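Local coordinates for UPF0230 protein TM1468 (Thermotoga maritima, PDB 1VPV) that binds long-chain fatty acids such as palmitate and may take part in lipid transport or fatty acid metabolism, at residues L18-T22 with V100-S104; L139-V143 with F291-V295; F170-F174 with K231-T236; V244-A249 with E271-M276. One frame throughout, in Å; residues are numbered along the deposited sequence.

Contacts 2, 3 and 4 all draw on one mixed sheet, where strand 289-295 runs between strands 170-176 and 241-248; contact 1 belongs to the other sheet and meets contact 2 where Leu101 packs on Pro140. Contacts 1, 2 and 4 are buried, contact 3 only partly. Contacts 1 and 4 are parallel strand pairs, contact 4 held by a ladder of four backbone hydrogen bonds, contact 1 by one backbone bond and one from an amide to an aspartate carboxylate. Contact 2 sets a helix on the sheet through a leucine, a water and buried charges; contact 3 pairs a lysine with an aspartate near the surface. Palmitate touches contacts 2, 3 and 4 toward its methyl end and Leu103 of contact 1 nearer its carboxylate.

Contact 1 of 4, residues L18-T22 with V100-S104; sequences LVDST and VLTLS
This is a buried pairing of two parallel strands, 15-20 and 97-102, near their C-terminal ends, at the fatty acid site. The short segments 18-20 and 100-102 are extended, their axes 4.9 Å apart at closest approach and 18° from parallel. Leu18 pairs with Val100, CA to CA 4.8 Å, and Leu101 N donates to Leu18 O at 3.0 Å. On the face carrying this pair, Leu18 (chi1 t) brings CD2 to 4.3 Å from Val100 CG2, and helix 80-92 covers both residues. Val19 points to the other face, its CG1 4.2 Å from Leu101 CB.

Past this point the strands splay and a side chain takes over the bonding. Asp20, chi1 p, turns its carboxylate toward the second strand, and Leu103 N donates to Asp20 OD2 at 3.0 Å. The first chain then enters a 3-10 segment at Ser21, with Thr22 OG1 3.3 Å from Leu103 CB. Leu103 itself (chi1 p, chi2 t) touches both the palmitate and Ser108, a residue that binds the fatty acid. This carboxylate-to-amide bond thus joins the C-terminal ends of two neighbouring parallel strands, the edge where ligand sites of alpha/beta folds commonly lie, as the lipid site does in this DegV protein.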
loop_
_atom_site.group_PDB
_atom_site.type_symbol
_atom_site.label_atom_id
_atom_site.label_comp_id
_atom_site.label_asym_id
_atom_site.label_seq_id
_atom_site.Cartn_x
_atom_site.Cartn_y
_atom_site.Cartn_z
ATOM N N LEU A 18 2.270 13.259 0.189
ATOM C CA LEU A 18 3.379 12.338 0.329
ATOM C C LEU A 18 2.859 10.992 0.834
ATOM O O LEU A 18 2.106 10.938 1.809
ATOM C CB LEU A 18 4.381 12.911 1.323
ATOM C CG LEU A 18 5.609 12.058 1.595
ATOM C CD1 LEU A 18 6.504 12.019 0.391
ATOM C CD2 LEU A 18 6.333 12.654 2.798
ATOM N N VAL A 19 3.223 9.908 0.165
ATOM C CA VAL A 19 3.034 8.558 0.767
ATOM C C VAL A 19 4.436 7.987 0.980
ATOM O O VAL A 19 5.418 8.518 0.476
ATOM C CB VAL A 19 2.181 7.612 -0.106
ATOM C CG1 VAL A 19 0.779 8.232 -0.395
ATOM C CG2 VAL A 19 2.900 7.276 -1.429
ATOM N N ASP A 20 4.525 6.918 1.749
ATOM C CA ASP A 20 5.760 6.205 1.926
ATOM C C ASP A 20 5.873 5.087 0.892
ATOM O O ASP A 20 4.890 4.764 0.219
ATOM C CB ASP A 20 5.869 5.703 3.355
ATOM C CG ASP A 20 4.859 4.623 3.682
ATOM O OD1 ASP A 20 4.952 3.497 3.103
ATOM O OD2 ASP A 20 4.000 4.908 4.550
ATOM N N SER A 21 7.079 4.522 0.741
ATOM C CA SER A 21 7.331 3.550 -0.327
ATOM C C SER A 21 6.480 2.272 -0.211
ATOM O O SER A 21 6.244 1.586 -1.203
ATOM C CB SER A 21 8.794 3.162 -0.358
ATOM O OG SER A 21 9.153 2.594 0.875
ATOM N N THR A 22 6.023 1.971 1.000
ATOM C CA THR A 22 5.118 0.844 1.224
ATOM C C THR A 22 3.700 1.051 0.665
ATOM O O THR A 22 2.919 0.142 0.715
ATOM C CB THR A 22 4.973 0.496 2.731
ATOM O OG1 THR A 22 4.124 1.438 3.371
ATOM C CG2 THR A 22 6.302 0.520 3.401
ATOM N N VAL A 100 0.386 13.969 4.499
ATOM C CA VAL A 100 1.101 12.673 4.538
ATOM C C VAL A 100 0.152 11.515 4.892
ATOM O O VAL A 100 -0.559 11.557 5.887
ATOM C CB VAL A 100 2.242 12.695 5.617
ATOM C CG1 VAL A 100 3.046 11.402 5.607
ATOM C CG2 VAL A 100 3.134 13.897 5.434
ATOM N N LEU A 101 0.174 10.485 4.075
ATOM C CA LEU A 101 -0.567 9.245 4.327
ATOM C C LEU A 101 0.444 8.140 4.491
ATOM O O LEU A 101 1.199 7.833 3.557
ATOM C CB LEU A 101 -1.490 8.897 3.134
ATOM C CG LEU A 101 -2.822 9.629 3.169
ATOM C CD1 LEU A 101 -2.614 11.032 2.752
ATOM C CD2 LEU A 101 -3.856 8.983 2.284
ATOM N N THR A 102 0.498 7.567 5.682
ATOM C CA THR A 102 1.440 6.486 5.957
ATOM C C THR A 102 0.741 5.183 6.129
ATOM O O THR A 102 -0.436 5.128 6.501
ATOM C CB THR A 102 2.225 6.694 7.240
ATOM O OG1 THR A 102 1.361 6.502 8.378
ATOM C CG2 THR A 102 2.882 8.076 7.254
ATOM N N LEU A 103 1.503 4.121 5.936
ATOM C CA LEU A 103 1.033 2.798 6.334
ATOM C C LEU A 103 0.677 2.740 7.842
ATOM O O LEU A 103 1.116 3.560 8.652
ATOM C CB LEU A 103 2.044 1.703 5.932
ATOM C CG LEU A 103 3.264 1.475 6.801
ATOM C CD1 LEU A 103 3.770 0.082 6.574
ATOM C CD2 LEU A 103 4.369 2.502 6.587
ATOM N N SER A 104 -0.134 1.751 8.178
ATOM C CA SER A 104 -0.630 1.549 9.529
ATOM C C SER A 104 0.419 1.764 10.606
ATOM O O SER A 104 1.514 1.174 10.565
ATOM C CB SER A 104 -1.180 0.133 9.674
ATOM O OG SER A 104 -1.369 -0.161 11.054
#

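Contact 2 of 4, residues L139-V143 with F291-V295; sequences LPARV and FGIEV. With PLM (palmitic acid), chain D.
The methyl end of the bound palmitate lies beside this helix-on-sheet contact: PLM CG is 3.5 Å from both Gly292 N and Phe291 O. Helix residues 139-143 lie over extended residues 291-295, the axes 9.8 Å apart at closest approach and 41° between their directions. Leu139 (chi1 m, chi2 t) supplies the apolar part, laying CD1 against the strand backbone, 3.5 Å from Gly292 C and 3.3 Å from Ile293 C. Glu294, chi1 and chi2 both t, reaches toward the helix. A water bridges the two elements, donating to Leu139 O and Glu294 OE1, each at 2.7 Å, and accepting from Arg142 NE at 2.9 Å. The direct salt bridge from Arg142 NH2 to Glu294 OE1 is long, 3.9 Å; the main partner of the carboxylate is Arg243, bridged to OE1, while OE2 makes a salt bridge to Arg164, and Arg142 also pairs with Asp270. Strand 289-295 is flanked by strands 170-176 and 241-248, with helix 138-149 on one face and helix 252-263 on the other.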
loop_
_atom_site.group_PDB
_atom_site.type_symbol
_atom_site.label_atom_id
_atom_site.label_comp_id
_atom_site.label_asym_id
_atom_site.label_seq_id
_atom_site.Cartn_x
_atom_site.Cartn_y
_atom_site.Cartn_z
ATOM N N LEU A 139 -5.291 4.849 -2.810
ATOM C CA LEU A 139 -6.713 5.055 -3.088
ATOM C C LEU A 139 -7.185 6.304 -2.352
ATOM O O LEU A 139 -7.638 7.237 -2.993
ATOM C CB LEU A 139 -7.571 3.798 -2.767
ATOM C CG LEU A 139 -7.279 2.560 -3.621
ATOM C CD1 LEU A 139 -7.933 1.328 -3.091
ATOM C CD2 LEU A 139 -7.676 2.791 -5.058
ATOM N N PRO A 140 -7.015 6.360 -1.022
ATOM C CA PRO A 140 -7.304 7.632 -0.315
ATOM C C PRO A 140 -6.478 8.861 -0.735
ATOM O O PRO A 140 -6.933 9.986 -0.537
ATOM C CB PRO A 140 -7.069 7.290 1.160
ATOM C CG PRO A 140 -6.304 6.027 1.174
ATOM C CD PRO A 140 -6.637 5.292 -0.090
ATOM N N ALA A 141 -5.303 8.662 -1.316
ATOM C CA ALA A 141 -4.508 9.787 -1.832
ATOM C C ALA A 141 -5.101 10.390 -3.074
ATOM O O ALA A 141 -5.135 11.621 -3.217
ATOM C CB ALA A 141 -3.097 9.360 -2.126
ATOM N N ARG A 142 -5.491 9.535 -4.013
ATOM C CA ARG A 142 -6.210 9.984 -5.201
ATOM C C ARG A 142 -7.438 10.775 -4.807
ATOM O O ARG A 142 -7.679 11.865 -5.339
ATOM C CB ARG A 142 -6.637 8.835 -6.070
ATOM C CG ARG A 142 -7.478 9.274 -7.276
ATOM C CD ARG A 142 -7.557 8.213 -8.343
ATOM N NE ARG A 142 -8.134 6.986 -7.788
ATOM C CZ ARG A 142 -8.305 5.858 -8.478
ATOM N NH1 ARG A 142 -7.988 5.790 -9.763
ATOM N NH2 ARG A 142 -8.823 4.793 -7.880
ATOM N N VAL A 143 -8.203 10.221 -3.882
ATOM C CA VAL A 143 -9.465 10.827 -3.469
ATOM C C VAL A 143 -9.202 12.176 -2.841
ATOM O O VAL A 143 -9.912 13.106 -3.110
ATOM C CB VAL A 143 -10.240 9.920 -2.470
ATOM C CG1 VAL A 143 -11.394 10.658 -1.876
ATOM C CG2 VAL A 143 -10.746 8.636 -3.185
ATOM N N PHE A 291 -5.190 -7.037 -4.094
ATOM C CA PHE A 291 -5.686 -5.756 -4.519
ATOM C C PHE A 291 -6.025 -4.818 -3.394
ATOM O O PHE A 291 -6.394 -5.250 -2.296
ATOM C CB PHE A 291 -6.834 -5.879 -5.530
ATOM C CG PHE A 291 -7.907 -6.896 -5.202
ATOM C CD1 PHE A 291 -8.270 -7.216 -3.912
ATOM C CD2 PHE A 291 -8.632 -7.458 -6.235
ATOM C CE1 PHE A 291 -9.271 -8.136 -3.680
ATOM C CE2 PHE A 291 -9.629 -8.384 -5.994
ATOM C CZ PHE A 291 -9.955 -8.715 -4.731
ATOM N N GLY A 292 -5.836 -3.523 -3.672
ATOM C CA GLY A 292 -6.390 -2.443 -2.869
ATOM C C GLY A 292 -7.700 -2.100 -3.534
ATOM O O GLY A 292 -7.733 -1.905 -4.744
ATOM N N ILE A 293 -8.775 -2.033 -2.753
ATOM C CA ILE A 293 -10.094 -1.776 -3.266
ATOM C C ILE A 293 -10.674 -0.516 -2.628
ATOM O O ILE A 293 -10.559 -0.341 -1.419
ATOM C CB ILE A 293 -11.059 -2.948 -2.917
ATOM C CG1 ILE A 293 -10.576 -4.284 -3.507
ATOM C CG2 ILE A 293 -12.453 -2.631 -3.333
ATOM C CD1 ILE A 293 -10.772 -4.451 -4.950
ATOM N N GLU A 294 -11.291 0.343 -3.458
ATOM C CA GLU A 294 -12.137 1.465 -3.033
ATOM C C GLU A 294 -13.574 1.204 -3.440
ATOM O O GLU A 294 -13.898 1.103 -4.626
ATOM C CB GLU A 294 -11.707 2.797 -3.667
ATOM C CG GLU A 294 -12.701 3.977 -3.371
ATOM C CD GLU A 294 -12.448 5.250 -4.206
ATOM O OE1 GLU A 294 -11.506 5.236 -5.044
ATOM O OE2 GLU A 294 -13.191 6.268 -4.032
ATOM N N VAL A 295 -14.450 1.148 -2.452
ATOM C CA VAL A 295 -15.882 1.051 -2.715
ATOM C C VAL A 295 -16.429 2.479 -2.915
ATOM O O VAL A 295 -16.335 3.323 -2.026
ATOM C CB VAL A 295 -16.620 0.353 -1.545
ATOM C CG1 VAL A 295 -18.095 0.126 -1.858
ATOM C CG2 VAL A 295 -15.949 -0.969 -1.215
HETATM C C1 PLM D . 9.103 -0.845 8.426
HETATM O O1 PLM D . 8.829 0.118 9.200
HETATM O O2 PLM D . 10.194 -1.493 8.525
HETATM C C2 PLM D . 8.098 -1.193 7.352
HETATM C C3 PLM D . 7.289 -2.417 7.728
HETATM C C4 PLM D . 6.390 -2.825 6.568
HETATM C C5 PLM D . 5.642 -4.100 6.945
HETATM C C6 PLM D . 4.732 -4.576 5.842
HETATM C C7 PLM D . 3.932 -5.809 6.234
HETATM C C8 PLM D . 3.348 -6.499 5.005
HETATM C C9 PLM D . 2.164 -5.740 4.448
HETATM C CA PLM D . 1.629 -6.369 3.177
HETATM C CB PLM D . 0.350 -5.675 2.734
HETATM C CC PLM D . -0.021 -6.103 1.317
HETATM C CD PLM D . -1.398 -5.559 0.882
HETATM C CE PLM D . -1.672 -5.794 -0.593
HETATM C CF PLM D . -3.094 -5.429 -0.991
HETATM C CG PLM D . -3.260 -3.936 -1.284
HETATM O O HOH W 1 -9.093 6.441 -5.139
#

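Contact 3 of 4, residues F170-F174 with K231-T236; sequences FKAIF and KLREDT. With PLM (palmitic acid), chain D.
Side chains from one face of strand 170-176 meet the C-terminal part of helix 220-232 and the residues up to Thr236. Lys171 and Ile173 point toward that helix, while Ala172 and Phe174, alternating with them, line the palmitate side: Phe174 CD1 is 3.6 Å from PLM CD and Ala172 CB 3.8 Å from PLM CG. Ile173 (chi1 m, chi2 t) extends CD1 to 4.0 Å from Leu232 CB and 4.1 Å from Lys231 CG; the two backbones stay apart, Ile173 CA to Leu232 CA 7.8 Å. Lys171, chi1 m then t, t and m, runs straight until its last bond, passing CD at 3.6 Å from Leu232 CD1 before NZ makes a hydrogen-bonded salt bridge to Asp235 OD2 at 2.6 Å. Lys231 (t, p, p, t) curls back so that NZ salt-bridges Glu234 OE1 at 2.9 Å. Asp235 OD2 also pairs with Arg298, and Lys171 NZ donates to Lys168 O. The lysine therefore works in two ways, its methylenes extending the apolar contact and its ammonium closing an ionic cluster at the partly exposed margin.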
loop_
_atom_site.group_PDB
_atom_site.type_symbol
_atom_site.label_atom_id
_atom_site.label_comp_id
_atom_site.label_asym_id
_atom_site.label_seq_id
_atom_site.Cartn_x
_atom_site.Cartn_y
_atom_site.Cartn_z
ATOM N N PHE A 170 -11.923 1.571 2.004
ATOM C CA PHE A 170 -10.595 1.173 1.481
ATOM C C PHE A 170 -10.153 -0.147 2.118
ATOM O O PHE A 170 -10.087 -0.249 3.332
ATOM C CB PHE A 170 -9.565 2.252 1.736
ATOM C CG PHE A 170 -10.037 3.639 1.353
ATOM C CD1 PHE A 170 -10.135 4.004 0.023
ATOM C CD2 PHE A 170 -10.371 4.564 2.317
ATOM C CE1 PHE A 170 -10.551 5.239 -0.322
ATOM C CE2 PHE A 170 -10.787 5.826 1.968
ATOM C CZ PHE A 170 -10.879 6.167 0.664
ATOM N N LYS A 171 -9.883 -1.145 1.288
ATOM C CA LYS A 171 -9.540 -2.493 1.729
ATOM C C LYS A 171 -8.241 -2.950 1.102
ATOM O O LYS A 171 -7.877 -2.524 -0.002
ATOM C CB LYS A 171 -10.659 -3.448 1.319
ATOM C CG LYS A 171 -12.028 -2.970 1.775
ATOM C CD LYS A 171 -13.060 -3.951 1.416
ATOM C CE LYS A 171 -14.409 -3.495 1.896
ATOM N NZ LYS A 171 -14.426 -3.485 3.385
ATOM N N ALA A 172 -7.522 -3.790 1.836
ATOM C CA ALA A 172 -6.309 -4.458 1.332
ATOM C C ALA A 172 -6.462 -5.965 1.570
ATOM O O ALA A 172 -6.663 -6.408 2.716
ATOM C CB ALA A 172 -5.095 -3.924 2.031
ATOM N N ILE A 173 -6.428 -6.725 0.476
ATOM C CA ILE A 173 -6.733 -8.166 0.449
ATOM C C ILE A 173 -5.716 -8.841 -0.503
ATOM O O ILE A 173 -5.525 -8.397 -1.639
ATOM C CB ILE A 173 -8.180 -8.394 -0.033
ATOM C CG1 ILE A 173 -9.169 -7.687 0.921
ATOM C CG2 ILE A 173 -8.504 -9.886 -0.149
ATOM C CD1 ILE A 173 -10.622 -7.703 0.475
ATOM N N PHE A 174 -5.044 -9.896 -0.048
ATOM C CA PHE A 174 -3.933 -10.473 -0.842
ATOM C C PHE A 174 -3.635 -11.907 -0.438
ATOM O O PHE A 174 -4.110 -12.388 0.611
ATOM C CB PHE A 174 -2.650 -9.596 -0.729
ATOM C CG PHE A 174 -2.017 -9.574 0.651
ATOM C CD1 PHE A 174 -2.612 -8.867 1.711
ATOM C CD2 PHE A 174 -0.818 -10.236 0.888
ATOM C CE1 PHE A 174 -2.005 -8.811 3.007
ATOM C CE2 PHE A 174 -0.207 -10.197 2.136
ATOM C CZ PHE A 174 -0.812 -9.485 3.220
ATOM N N LYS A 231 -13.875 -12.748 0.488
ATOM C CA LYS A 231 -13.652 -11.888 1.643
ATOM C C LYS A 231 -14.202 -10.477 1.417
ATOM O O LYS A 231 -14.899 -9.937 2.269
ATOM C CB LYS A 231 -12.167 -11.842 2.020
ATOM C CG LYS A 231 -11.772 -10.706 2.988
ATOM C CD LYS A 231 -12.537 -10.713 4.333
ATOM C CE LYS A 231 -12.012 -11.772 5.292
ATOM N NZ LYS A 231 -12.897 -11.998 6.478
ATOM N N LEU A 232 -13.897 -9.887 0.271
ATOM C CA LEU A 232 -14.477 -8.598 -0.103
ATOM C C LEU A 232 -16.006 -8.626 -0.051
ATOM O O LEU A 232 -16.650 -7.654 0.356
ATOM C CB LEU A 232 -14.025 -8.220 -1.506
ATOM C CG LEU A 232 -14.704 -7.010 -2.147
ATOM C CD1 LEU A 232 -14.274 -5.745 -1.430
ATOM C CD2 LEU A 232 -14.368 -6.912 -3.617
ATOM N N ARG A 233 -16.588 -9.754 -0.467
ATOM C CA ARG A 233 -18.012 -9.888 -0.578
ATOM C C ARG A 233 -18.696 -9.966 0.800
ATOM O O ARG A 233 -19.911 -9.875 0.899
ATOM C CB ARG A 233 -18.337 -11.128 -1.403
ATOM C CG ARG A 233 -19.749 -11.144 -1.947
ATOM C CD ARG A 233 -20.092 -12.465 -2.635
ATOM N NE ARG A 233 -18.985 -12.978 -3.443
ATOM C CZ ARG A 233 -18.830 -14.260 -3.788
ATOM N NH1 ARG A 233 -19.733 -15.180 -3.427
ATOM N NH2 ARG A 233 -17.768 -14.625 -4.510
ATOM N N GLU A 234 -17.923 -10.137 1.856
ATOM C CA GLU A 234 -18.504 -10.206 3.179
ATOM C C GLU A 234 -19.171 -8.910 3.583
ATOM O O GLU A 234 -20.134 -8.952 4.337
ATOM C CB GLU A 234 -17.477 -10.629 4.226
ATOM C CG GLU A 234 -17.125 -12.103 4.107
ATOM C CD GLU A 234 -16.079 -12.551 5.119
ATOM O OE1 GLU A 234 -15.708 -11.766 6.028
ATOM O OE2 GLU A 234 -15.629 -13.709 5.001
ATOM N N ASP A 235 -18.695 -7.772 3.079
ATOM C CA ASP A 235 -19.342 -6.476 3.403
ATOM C C ASP A 235 -19.708 -5.578 2.219
ATOM O O ASP A 235 -20.171 -4.453 2.426
ATOM C CB ASP A 235 -18.483 -5.666 4.390
ATOM C CG ASP A 235 -17.277 -5.009 3.724
ATOM O OD1 ASP A 235 -16.707 -5.614 2.780
ATOM O OD2 ASP A 235 -16.903 -3.885 4.159
ATOM N N THR A 236 -19.528 -6.073 0.998
ATOM C CA THR A 236 -19.707 -5.282 -0.221
ATOM C C THR A 236 -20.413 -6.170 -1.249
ATOM O O THR A 236 -19.783 -7.001 -1.897
ATOM C CB THR A 236 -18.328 -4.777 -0.742
ATOM O OG1 THR A 236 -17.648 -4.093 0.320
ATOM C CG2 THR A 236 -18.466 -3.806 -1.930
HETATM C C1 PLM D . 9.103 -0.845 8.426
HETATM O O1 PLM D . 8.829 0.118 9.200
HETATM O O2 PLM D . 10.194 -1.493 8.525
HETATM C C2 PLM D . 8.098 -1.193 7.352
HETATM C C3 PLM D . 7.289 -2.417 7.728
HETATM C C4 PLM D . 6.390 -2.825 6.568
HETATM C C5 PLM D . 5.642 -4.100 6.945
HETATM C C6 PLM D . 4.732 -4.576 5.842
HETATM C C7 PLM D . 3.932 -5.809 6.234
HETATM C C8 PLM D . 3.348 -6.499 5.005
HETATM C C9 PLM D . 2.164 -5.740 4.448
HETATM C CA PLM D . 1.629 -6.369 3.177
HETATM C CB PLM D . 0.350 -5.675 2.734
HETATM C CC PLM D . -0.021 -6.103 1.317
HETATM C CD PLM D . -1.398 -5.559 0.882
HETATM C CE PLM D . -1.672 -5.794 -0.593
HETATM C CF PLM D . -3.094 -5.429 -0.991
HETATM C CG PLM D . -3.260 -3.936 -1.284
#

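Contact 4 of 4, residues V244-A249 with E271-M276; sequences VIGVHA and EIISPM. With PLM (palmitic acid), chain D.
Strands 241-248 and 267-275, joined through helix 252-263, make a beta-alpha-beta crossover, and this contact is the parallel pairing at its heart. Both segments are extended, their strand axes 4.5 Å apart at closest approach and 27° from parallel. The register runs residue by residue, from Val244 opposite Glu271 (CA to CA 4.8 Å) through Gly246 and Ile273 (4.6 Å between CA atoms) to His248 and Pro275 (5.1 Å, again CA to CA).

Backbone hydrogen bonds form the ladder: Ile272 N to Val244 O at 3.2 Å, Gly246 N to Ile272 O at 2.9 Å, Ser274 N to Gly246 O at 2.8 Å and Met276 N to His248 O at 2.7 Å. CA-H...O contacts accompany them, such as Glu271 CA to Val244 O at 3.2 Å.

Side-chain contacts lie on both faces. Val244, His248 and Ile273 share one, where helix 252-263 covers Val244 and Ile273; His248, chi1 p, leans across so that CD2 is 3.7 Å from Ile273 CG2, and Pro275 CA makes an off-centre CH-pi contact 4.1 Å from the His248 ring centroid. On the other face, Ile245 CG1 lies 4.0 Å from Ile272 CG2.

At the fatty acid end Met276, a selenomethionine, sets CE 3.6 Å from Val247 CG2, and the same CE rests 3.5 Å from PLM CE.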
loop_
_atom_site.group_PDB
_atom_site.type_symbol
_atom_site.label_atom_id
_atom_site.label_comp_id
_atom_site.label_asym_id
_atom_site.label_seq_id
_atom_site.Cartn_x
_atom_site.Cartn_y
_atom_site.Cartn_z
ATOM N N VAL A 244 -9.885 0.154 -8.172
ATOM C CA VAL A 244 -8.962 -0.925 -7.789
ATOM C C VAL A 244 -7.518 -0.673 -8.246
ATOM O O VAL A 244 -7.276 -0.233 -9.375
ATOM C CB VAL A 244 -9.398 -2.257 -8.451
ATOM C CG1 VAL A 244 -8.550 -3.414 -7.973
ATOM C CG2 VAL A 244 -10.850 -2.536 -8.159
ATOM N N ILE A 245 -6.570 -0.971 -7.365
ATOM C CA ILE A 245 -5.181 -1.132 -7.747
ATOM C C ILE A 245 -4.839 -2.597 -7.540
ATOM O O ILE A 245 -4.868 -3.072 -6.438
ATOM C CB ILE A 245 -4.259 -0.248 -6.891
ATOM C CG1 ILE A 245 -4.664 1.219 -7.050
ATOM C CG2 ILE A 245 -2.774 -0.421 -7.288
ATOM C CD1 ILE A 245 -3.767 2.183 -6.250
ATOM N N GLY A 246 -4.553 -3.320 -8.617
ATOM C CA GLY A 246 -3.995 -4.658 -8.518
ATOM C C GLY A 246 -2.517 -4.572 -8.178
ATOM O O GLY A 246 -1.759 -3.804 -8.820
ATOM N N VAL A 247 -2.098 -5.320 -7.152
ATOM C CA VAL A 247 -0.685 -5.336 -6.765
ATOM C C VAL A 247 -0.089 -6.708 -6.892
ATOM O O VAL A 247 -0.778 -7.723 -6.802
ATOM C CB VAL A 247 -0.417 -4.808 -5.329
ATOM C CG1 VAL A 247 -0.840 -3.345 -5.216
ATOM C CG2 VAL A 247 -1.128 -5.669 -4.316
ATOM N N HIS A 248 1.218 -6.724 -7.107
ATOM C CA HIS A 248 1.924 -7.960 -7.267
ATOM C C HIS A 248 3.403 -7.764 -6.971
ATOM O O HIS A 248 3.962 -6.719 -7.246
ATOM C CB HIS A 248 1.724 -8.460 -8.697
ATOM C CG HIS A 248 2.482 -7.672 -9.720
ATOM N ND1 HIS A 248 3.708 -8.076 -10.215
ATOM C CD2 HIS A 248 2.201 -6.490 -10.322
ATOM C CE1 HIS A 248 4.141 -7.181 -11.084
ATOM N NE2 HIS A 248 3.250 -6.202 -11.155
ATOM N N ALA A 249 4.018 -8.795 -6.417
ATOM C CA ALA A 249 5.455 -8.868 -6.261
ATOM C C ALA A 249 5.983 -9.767 -7.357
ATOM O O ALA A 249 6.094 -10.983 -7.194
ATOM C CB ALA A 249 5.817 -9.429 -4.871
ATOM N N GLU A 271 -9.221 0.802 -12.972
ATOM C CA GLU A 271 -8.227 -0.093 -12.458
ATOM C C GLU A 271 -6.854 0.205 -13.000
ATOM O O GLU A 271 -6.700 0.669 -14.116
ATOM C CB GLU A 271 -8.595 -1.546 -12.759
ATOM C CG GLU A 271 -8.626 -1.895 -14.207
ATOM C CD GLU A 271 -8.349 -3.382 -14.474
ATOM O OE1 GLU A 271 -8.174 -4.153 -13.505
ATOM O OE2 GLU A 271 -8.320 -3.784 -15.661
ATOM N N ILE A 272 -5.855 -0.087 -12.194
ATOM C CA ILE A 272 -4.485 0.018 -12.652
ATOM C C ILE A 272 -3.673 -1.033 -11.870
ATOM O O ILE A 272 -4.087 -1.459 -10.805
ATOM C CB ILE A 272 -3.957 1.452 -12.453
ATOM C CG1 ILE A 272 -2.563 1.586 -13.011
ATOM C CG2 ILE A 272 -3.980 1.857 -10.958
ATOM C CD1 ILE A 272 -2.154 3.015 -13.234
ATOM N N ILE A 273 -2.561 -1.471 -12.441
ATOM C CA ILE A 273 -1.690 -2.439 -11.813
ATOM C C ILE A 273 -0.451 -1.715 -11.284
ATOM O O ILE A 273 0.110 -0.869 -11.969
ATOM C CB ILE A 273 -1.301 -3.557 -12.823
ATOM C CG1 ILE A 273 -2.518 -4.469 -13.055
ATOM C CG2 ILE A 273 -0.136 -4.403 -12.306
ATOM C CD1 ILE A 273 -2.359 -5.403 -14.232
ATOM N N SER A 274 -0.027 -2.063 -10.075
ATOM C CA SER A 274 1.184 -1.514 -9.472
ATOM C C SER A 274 2.082 -2.594 -8.854
ATOM O O SER A 274 1.659 -3.341 -7.956
ATOM C CB SER A 274 0.808 -0.525 -8.377
ATOM O OG SER A 274 1.941 0.150 -7.888
ATOM N N PRO A 275 3.330 -2.663 -9.297
ATOM C CA PRO A 275 4.221 -3.634 -8.682
ATOM C C PRO A 275 4.526 -3.276 -7.217
ATOM O O PRO A 275 4.674 -2.117 -6.883
ATOM C CB PRO A 275 5.486 -3.537 -9.526
ATOM C CG PRO A 275 5.433 -2.223 -10.144
ATOM C CD PRO A 275 3.996 -1.883 -10.344
HETATM N N MSE A 276 4.609 -4.266 -6.355
HETATM C CA MSE A 276 4.937 -3.994 -4.956
HETATM C C MSE A 276 6.425 -3.660 -4.831
HETATM O O MSE A 276 7.296 -4.308 -5.463
HETATM C CB MSE A 276 4.583 -5.192 -4.074
HETATM C CG MSE A 276 3.126 -5.459 -3.972
HETATM SE SE MSE A 276 2.625 -7.340 -3.490
HETATM C CE MSE A 276 1.300 -6.934 -2.007
HETATM C C1 PLM D . 9.103 -0.845 8.426
HETATM O O1 PLM D . 8.829 0.118 9.200
HETATM O O2 PLM D . 10.194 -1.493 8.525
HETATM C C2 PLM D . 8.098 -1.193 7.352
HETATM C C3 PLM D . 7.289 -2.417 7.728
HETATM C C4 PLM D . 6.390 -2.825 6.568
HETATM C C5 PLM D . 5.642 -4.100 6.945
HETATM C C6 PLM D . 4.732 -4.576 5.842
HETATM C C7 PLM D . 3.932 -5.809 6.234
HETATM C C8 PLM D . 3.348 -6.499 5.005
HETATM C C9 PLM D . 2.164 -5.740 4.448
HETATM C CA PLM D . 1.629 -6.369 3.177
HETATM C CB PLM D . 0.350 -5.675 2.734
HETATM C CC PLM D . -0.021 -6.103 1.317
HETATM C CD PLM D . -1.398 -5.559 0.882
HETATM C CE PLM D . -1.672 -5.794 -0.593
HETATM C CF PLM D . -3.094 -5.429 -0.991
HETATM C CG PLM D . -3.260 -3.936 -1.284
#